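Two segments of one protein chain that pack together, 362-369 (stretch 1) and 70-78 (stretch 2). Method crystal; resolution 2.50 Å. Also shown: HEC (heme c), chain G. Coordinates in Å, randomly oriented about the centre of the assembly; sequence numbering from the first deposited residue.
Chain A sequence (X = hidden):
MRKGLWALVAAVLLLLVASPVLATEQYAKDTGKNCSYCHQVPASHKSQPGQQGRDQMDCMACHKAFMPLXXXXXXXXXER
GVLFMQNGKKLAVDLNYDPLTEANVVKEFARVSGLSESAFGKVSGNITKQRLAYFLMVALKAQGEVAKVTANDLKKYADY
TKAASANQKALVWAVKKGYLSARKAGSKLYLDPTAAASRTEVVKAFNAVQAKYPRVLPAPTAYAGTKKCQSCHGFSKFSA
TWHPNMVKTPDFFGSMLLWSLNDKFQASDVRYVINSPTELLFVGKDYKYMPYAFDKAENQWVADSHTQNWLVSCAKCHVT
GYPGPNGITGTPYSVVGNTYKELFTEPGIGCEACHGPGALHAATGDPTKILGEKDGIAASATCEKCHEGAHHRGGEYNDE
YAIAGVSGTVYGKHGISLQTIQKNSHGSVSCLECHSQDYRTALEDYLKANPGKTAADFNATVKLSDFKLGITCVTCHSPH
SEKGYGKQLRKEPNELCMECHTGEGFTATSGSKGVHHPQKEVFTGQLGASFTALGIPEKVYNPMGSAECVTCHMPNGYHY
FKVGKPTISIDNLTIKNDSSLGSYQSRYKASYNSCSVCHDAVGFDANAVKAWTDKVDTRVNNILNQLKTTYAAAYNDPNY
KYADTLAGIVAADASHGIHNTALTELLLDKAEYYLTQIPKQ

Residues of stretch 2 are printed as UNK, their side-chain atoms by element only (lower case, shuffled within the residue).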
ATOM      1  N   ALA A 362       4.663   9.483  12.598  1.00 28.41           N
ATOM      2  CA  ALA A 362       3.421   9.278  13.333  1.00 32.39           C
ATOM      3  C   ALA A 362       3.312  10.172  14.563  1.00 33.24           C
ATOM      4  O   ALA A 362       2.198  10.401  15.049  1.00 33.30           O
ATOM      5  CB  ALA A 362       3.295   7.811  13.748  1.00 25.89           C
ATOM      6  N   ALA A 363       4.434  10.674  15.075  1.00 28.41           N
ATOM      7  CA  ALA A 363       4.416  11.546  16.240  1.00 29.63           C
ATOM      8  C   ALA A 363       4.344  13.023  15.879  1.00 31.51           C
ATOM      9  O   ALA A 363       4.204  13.859  16.778  1.00 34.36           O
ATOM     10  CB  ALA A 363       5.651  11.294  17.113  1.00 20.35           C
ATOM     11  N   THR A 364       4.438  13.364  14.591  1.00 27.57           N
ATOM     12  CA  THR A 364       4.454  14.762  14.167  1.00 27.20           C
ATOM     13  C   THR A 364       3.542  15.072  12.991  1.00 30.09           C
ATOM     14  O   THR A 364       3.221  16.248  12.793  1.00 33.22           O
ATOM     15  CB  THR A 364       5.878  15.199  13.795  1.00 28.35           C
ATOM     16  OG1 THR A 364       6.303  14.468  12.638  1.00 29.43           O
ATOM     17  CG2 THR A 364       6.846  14.945  14.939  1.00 27.11           C
ATOM     18  N   GLY A 365       3.110  14.087  12.207  1.00 28.48           N
ATOM     19  CA  GLY A 365       2.400  14.388  10.974  1.00 27.55           C
ATOM     20  C   GLY A 365       3.258  15.083   9.940  1.00 32.65           C
ATOM     21  O   GLY A 365       2.731  15.780   9.066  1.00 36.14           O
ATOM     22  N   ASP A 366       4.577  14.912  10.021  1.00 31.14           N
ATOM     23  CA  ASP A 366       5.504  15.599   9.136  1.00 29.48           C
ATOM     24  C   ASP A 366       5.706  14.755   7.883  1.00 29.60           C
ATOM     25  O   ASP A 366       6.296  13.668   7.970  1.00 30.27           O
ATOM     26  CB  ASP A 366       6.830  15.844   9.848  1.00 27.63           C
ATOM     27  CG  ASP A 366       7.805  16.682   9.034  1.00 40.58           C
ATOM     28  OD1 ASP A 366       7.557  16.916   7.827  1.00 36.38           O
ATOM     29  OD2 ASP A 366       8.830  17.106   9.616  1.00 45.47           O
ATOM     30  N   PRO A 367       5.253  15.205   6.710  1.00 29.33           N
ATOM     31  CA  PRO A 367       5.381  14.372   5.504  1.00 28.28           C
ATOM     32  C   PRO A 367       6.815  14.148   5.055  1.00 32.54           C
ATOM     33  O   PRO A 367       7.057  13.237   4.252  1.00 36.15           O
ATOM     34  CB  PRO A 367       4.584  15.153   4.451  1.00 35.35           C
ATOM     35  CG  PRO A 367       4.584  16.559   4.934  1.00 27.89           C
ATOM     36  CD  PRO A 367       4.586  16.488   6.435  1.00 30.48           C
ATOM     37  N   THR A 368       7.768  14.957   5.519  1.00 31.99           N
ATOM     38  CA  THR A 368       9.162  14.729   5.165  1.00 37.14           C
ATOM     39  C   THR A 368       9.783  13.584   5.941  1.00 34.43           C
ATOM     40  O   THR A 368      10.961  13.290   5.720  1.00 37.61           O
ATOM     41  CB  THR A 368       9.995  15.993   5.392  1.00 36.32           C
ATOM     42  OG1 THR A 368      10.057  16.277   6.796  1.00 38.33           O
ATOM     43  CG2 THR A 368       9.395  17.179   4.645  1.00 30.50           C
ATOM     44  N   LYS A 369       9.037  12.943   6.844  1.00 33.64           N
ATOM     45  CA  LYS A 369       9.548  11.844   7.652  1.00 27.02           C
ATOM     46  C   LYS A 369       8.928  10.506   7.271  1.00 31.93           C
ATOM     47  O   LYS A 369       9.048   9.535   8.031  1.00 32.68           O
ATOM     48  CB  LYS A 369       9.312  12.135   9.136  1.00 32.41           C
ATOM     49  CG  LYS A 369       9.951  13.433   9.624  1.00 37.72           C
ATOM     50  CD  LYS A 369      11.431  13.467   9.278  1.00 42.62           C
ATOM     51  CE  LYS A 369      12.153  14.577  10.023  1.00 43.58           C
ATOM     52  NZ  LYS A 369      11.551  15.906   9.752  1.00 49.63           N
ATOM     53  N   UNK A  70       1.986  26.189   4.417  1.00 27.57           N
ATOM     54  CA  UNK A  70       1.229  25.302   3.552  1.00 37.61           C
ATOM     55  C   UNK A  70       1.247  23.850   3.991  1.00 33.40           C
ATOM     56  O   UNK A  70       0.491  23.049   3.431  1.00 36.75           O
ATOM     57  c   UNK A  70       1.735  26.786   1.580  1.00 36.72           C
ATOM     58  c   UNK A  70       1.764  25.364   2.113  1.00 36.24           C
ATOM     59  o   UNK A  70       3.108  24.869   2.094  1.00 37.48           O
ATOM     60  N   UNK A  71       2.065  23.487   4.972  1.00 37.38           N
ATOM     61  CA  UNK A  71       2.365  22.082   5.194  1.00 32.58           C
ATOM     62  C   UNK A  71       2.751  21.863   6.646  1.00 34.83           C
ATOM     63  O   UNK A  71       3.291  22.760   7.299  1.00 37.63           O
ATOM     64  c   UNK A  71       3.499  21.625   4.270  1.00 25.60           C
ATOM     65  o   UNK A  71       4.051  20.390   4.693  1.00 30.14           O
ATOM     66  N   UNK A  72       2.476  20.655   7.138  1.00 29.07           N
ATOM     67  CA  UNK A  72       2.935  20.250   8.459  1.00 28.69           C
ATOM     68  C   UNK A  72       4.424  19.942   8.486  1.00 28.71           C
ATOM     69  O   UNK A  72       4.957  19.641   9.557  1.00 33.91           O
ATOM     70  o   UNK A  72       2.039  18.066   7.921  1.00 31.50           O
ATOM     71  c   UNK A  72       0.755  19.462   9.420  1.00 27.94           C
ATOM     72  c   UNK A  72       2.145  19.041   8.966  1.00 26.53           C
ATOM     73  N   UNK A  73       5.104  20.016   7.342  1.00 24.29           N
ATOM     74  CA  UNK A  73       6.562  20.008   7.360  1.00 28.38           C
ATOM     75  C   UNK A  73       7.103  21.308   7.930  1.00 29.24           C
ATOM     76  O   UNK A  73       8.167  21.319   8.559  1.00 31.65           O
ATOM     77  c   UNK A  73       7.104  19.769   5.952  1.00 25.45           C
ATOM     78  N   UNK A  74       6.383  22.411   7.720  1.00 29.44           N
ATOM     79  CA  UNK A  74       6.747  23.681   8.341  1.00 28.98           C
ATOM     80  C   UNK A  74       6.279  23.725   9.789  1.00 27.05           C
ATOM     81  O   UNK A  74       7.029  24.126  10.685  1.00 28.64           O
ATOM     82  o   UNK A  74       4.378  25.562   5.076  1.00 35.60           O
ATOM     83  c   UNK A  74       6.145  24.851   7.559  1.00 30.56           C
ATOM     84  c   UNK A  74       6.448  24.859   6.068  1.00 19.36           C
ATOM     85  c   UNK A  74       5.556  25.833   5.319  1.00 33.79           C
ATOM     86  n   UNK A  74       6.104  26.989   4.976  1.00 40.24           N
ATOM     87  N   UNK A  75       5.029  23.339  10.027  1.00 27.69           N
ATOM     88  CA  UNK A  75       4.432  23.405  11.356  1.00 27.41           C
ATOM     89  C   UNK A  75       3.998  22.006  11.786  1.00 30.55           C
ATOM     90  O   UNK A  75       2.811  21.661  11.686  1.00 28.06           O
ATOM     91  c   UNK A  75       2.385  24.255  10.137  1.00 23.09           C
ATOM     92  c   UNK A  75       3.261  24.402  11.387  1.00 25.78           C
ATOM     93  c   UNK A  75       1.063  24.987  10.243  1.00 26.66           C
ATOM     94  c   UNK A  75       3.793  25.816  11.485  1.00 29.57           C
ATOM     95  N   UNK A  76       4.916  21.169  12.267  1.00 33.94           N
ATOM     96  CA  UNK A  76       4.530  19.819  12.692  1.00 31.23           C
ATOM     97  C   UNK A  76       3.604  19.864  13.899  1.00 32.15           C
ATOM     98  O   UNK A  76       3.544  20.847  14.643  1.00 40.43           O
ATOM     99  c   UNK A  76       6.931  20.051  12.440  1.00 25.26           C
ATOM    100  c   UNK A  76       6.343  21.429  12.505  1.00 29.42           C
ATOM    101  c   UNK A  76       5.868  19.149  13.038  1.00 31.23           C
ATOM    102  N   UNK A  77       2.886  18.763  14.101  1.00 27.66           N
ATOM    103  CA  UNK A  77       1.863  18.720  15.134  1.00 26.98           C
ATOM    104  C   UNK A  77       2.483  18.572  16.516  1.00 26.32           C
ATOM    105  O   UNK A  77       3.498  17.895  16.696  1.00 25.04           O
ATOM    106  c   UNK A  77       0.893  17.569  14.874  1.00 30.54           C
ATOM    107  c   UNK A  77      -0.769  18.800  13.461  1.00 28.64           C
ATOM    108  c   UNK A  77       0.150  17.593  13.540  1.00 28.96           C
ATOM    109  c   UNK A  77      -0.640  16.309  13.348  1.00 19.71           C
ATOM    110  N   UNK A  78       1.862  19.225  17.495  1.00 21.12           N
ATOM    111  CA  UNK A  78       2.148  18.957  18.893  1.00 24.03           C
ATOM    112  C   UNK A  78       1.466  17.655  19.313  1.00 29.00           C
ATOM    113  O   UNK A  78       0.758  17.016  18.531  1.00 33.23           O
ATOM    114  c   UNK A  78       1.672  20.115  19.770  1.00 27.11           C
ATOM    115  o   UNK A  78       0.246  20.243  19.673  1.00 29.24           O
ATOM    116  c   UNK A  78       2.321  21.423  19.330  1.00 17.42           C
TER
HETATM  117 FE   HEC G 703       0.857  10.077   7.876  1.00 24.11          FE
HETATM  118  CHA HEC G 703       1.204  12.358   5.327  1.00 25.14           C
HETATM  119  CHB HEC G 703       1.798   7.555   5.733  1.00 19.20           C
HETATM  120  CHC HEC G 703       0.827   7.831  10.479  1.00 27.91           C
HETATM  121  CHD HEC G 703      -0.664  12.401   9.893  1.00 25.37           C
HETATM  122  NA  HEC G 703       1.373   9.964   5.903  1.00 19.53           N
HETATM  123  C1A HEC G 703       1.481  11.036   5.035  1.00 26.85           C
HETATM  124  C2A HEC G 703       1.919  10.525   3.751  1.00 24.70           C
HETATM  125  C3A HEC G 703       2.080   9.201   3.862  1.00 25.30           C
HETATM  126  C4A HEC G 703       1.738   8.825   5.214  1.00 23.93           C
HETATM  127  CMA HEC G 703       2.541   8.246   2.740  1.00 20.03           C
HETATM  128  CAA HEC G 703       2.172  11.378   2.491  1.00 22.72           C
HETATM  129  CBA HEC G 703       3.610  11.891   2.573  1.00 32.09           C
HETATM  130  CGA HEC G 703       3.931  12.753   1.377  1.00 40.63           C
HETATM  131  O1A HEC G 703       3.111  13.647   1.023  1.00 40.77           O
HETATM  132  O2A HEC G 703       5.021  12.538   0.781  1.00 37.97           O
HETATM  133  NB  HEC G 703       1.188   8.048   8.065  1.00 23.91           N
HETATM  134  C1B HEC G 703       1.730   7.243   7.078  1.00 19.74           C
HETATM  135  C2B HEC G 703       2.211   6.024   7.707  1.00 21.07           C
HETATM  136  C3B HEC G 703       1.927   6.095   9.023  1.00 22.37           C
HETATM  137  C4B HEC G 703       1.284   7.374   9.267  1.00 21.53           C
HETATM  138  CMB HEC G 703       2.864   4.847   6.944  1.00 20.25           C
HETATM  139  CAB HEC G 703       2.233   5.042  10.114  1.00 24.14           C
HETATM  140  CBB HEC G 703       3.756   4.954  10.359  1.00 25.86           C
HETATM  141  NC  HEC G 703       0.182  10.101   9.802  1.00 20.49           N
HETATM  142  C1C HEC G 703       0.273   9.067  10.713  1.00 22.64           C
HETATM  143  C2C HEC G 703      -0.163   9.535  12.013  1.00 28.69           C
HETATM  144  C3C HEC G 703      -0.651  10.783  11.846  1.00 27.93           C
HETATM  145  C4C HEC G 703      -0.405  11.168  10.460  1.00 28.49           C
HETATM  146  CMC HEC G 703      -0.296   8.641  13.271  1.00 22.22           C
HETATM  147  CAC HEC G 703      -1.313  11.681  12.925  1.00 32.09           C
HETATM  148  CBC HEC G 703      -0.318  11.992  14.056  1.00 31.83           C
HETATM  149  ND  HEC G 703       0.345  12.062   7.635  1.00 23.94           N
HETATM  150  C1D HEC G 703      -0.251  12.827   8.639  1.00 25.45           C
HETATM  151  C2D HEC G 703      -0.403  14.173   8.147  1.00 30.95           C
HETATM  152  C3D HEC G 703       0.183  14.172   6.731  1.00 27.15           C
HETATM  153  C4D HEC G 703       0.618  12.815   6.491  1.00 25.66           C
HETATM  154  CMD HEC G 703      -1.007  15.366   8.912  1.00 26.87           C
HETATM  155  CAD HEC G 703       0.272  15.382   5.779  1.00 28.88           C
HETATM  156  CBD HEC G 703      -1.084  15.575   5.114  1.00 32.60           C
HETATM  157  CGD HEC G 703      -1.358  14.383   4.237  1.00 39.03           C
HETATM  158  O1D HEC G 703      -0.670  14.245   3.192  1.00 45.02           O
HETATM  159  O2D HEC G 703      -2.256  13.573   4.583  1.00 42.36           O
HETATM  160  O   HOH W   1       9.979  19.331   8.637  1.00 34.95           O
HETATM  161  O   HOH W   2       4.502  16.196  18.275  1.00 29.51           O

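Position 70 has one carbon carrying an oxygen and a second carbon, a branched hydroxyl side chain that lies out of reach of stretch 1. It is Thr70. Its backbone N donates to a side-chain oxygen of position 74 at 2.6 Å.

At position 71 a single carbon bears one oxygen, which lies 3.9 Å from Pro367 CG. This is Ser71. OG accepts a hydrogen bond from the backbone N of position 73 at 2.9 Å; so short a hydroxyl can fold back on its own chain in this way.

Position 72 again shows a carbon carrying one oxygen and one carbon, and its CA-to-CB bond points toward stretch 1. The oxygen sits 2.6 Å from Gly365 O and 3.3 Å from Pro367 CD. This is Thr72, whose OG1 donates to that carbonyl: a hydroxyl on the beta carbon is short enough to reach it from here. OG1 also lies 3.9 Å from heme atom CAD.

Position 73 has one carbon, CB, 3.4 Å from Asp366 OD1, 3.7 Å from Thr368 CG2 and 4.2 Å from Pro367 CD. It is Ala73, a small methyl fitted among close neighbours.

Position 74 carries three carbons in a row, the last bearing oxygen and nitrogen, and its CA-to-CB bond points away from stretch 1. As Gln74, it uses OE1 to accept from Thr70 N, closing the turn internally.

Position 75 has four carbons forked at the first, one arm two carbons long, and does not touch stretch 1. It is Ile75, whose wholly apolar side chain suits a buried site.

At position 76 three carbons close a ring onto the backbone N, and CB lies 4.0 Å from Thr364 CB. This is Pro76, whose compact ring packs on Thr364.

Position 77 has four carbons forked at the second. Its backbone N donates to Thr364 O at 2.9 Å, nearly straight at 168°, while a terminal carbon comes within 4.3 Å of Gly365 CA. It is Leu77. A CB on Gly365 would clash with CD1, and the positive phi there also favours glycine.

Position 78, one carbon carrying oxygen and carbon, has its CA-to-CB bond pointing away from stretch 1. It is Thr78, whose side chain caps a helix that begins just past the stretch.

The contact is thus pinned by two hydrogen bonds to successive carbonyls, one from a side chain and one from the backbone. Two waters add bridges, one from Ala73 O to Asp366 OD2 and the other from Leu77 O to Ala363 O. Asp366 is itself held by Thr368 and a salt bridge to Lys369, and Pro367 CD meets Ala73 CB in an apolar contact.

Stretch 2 70-78: TSTAQIPLT
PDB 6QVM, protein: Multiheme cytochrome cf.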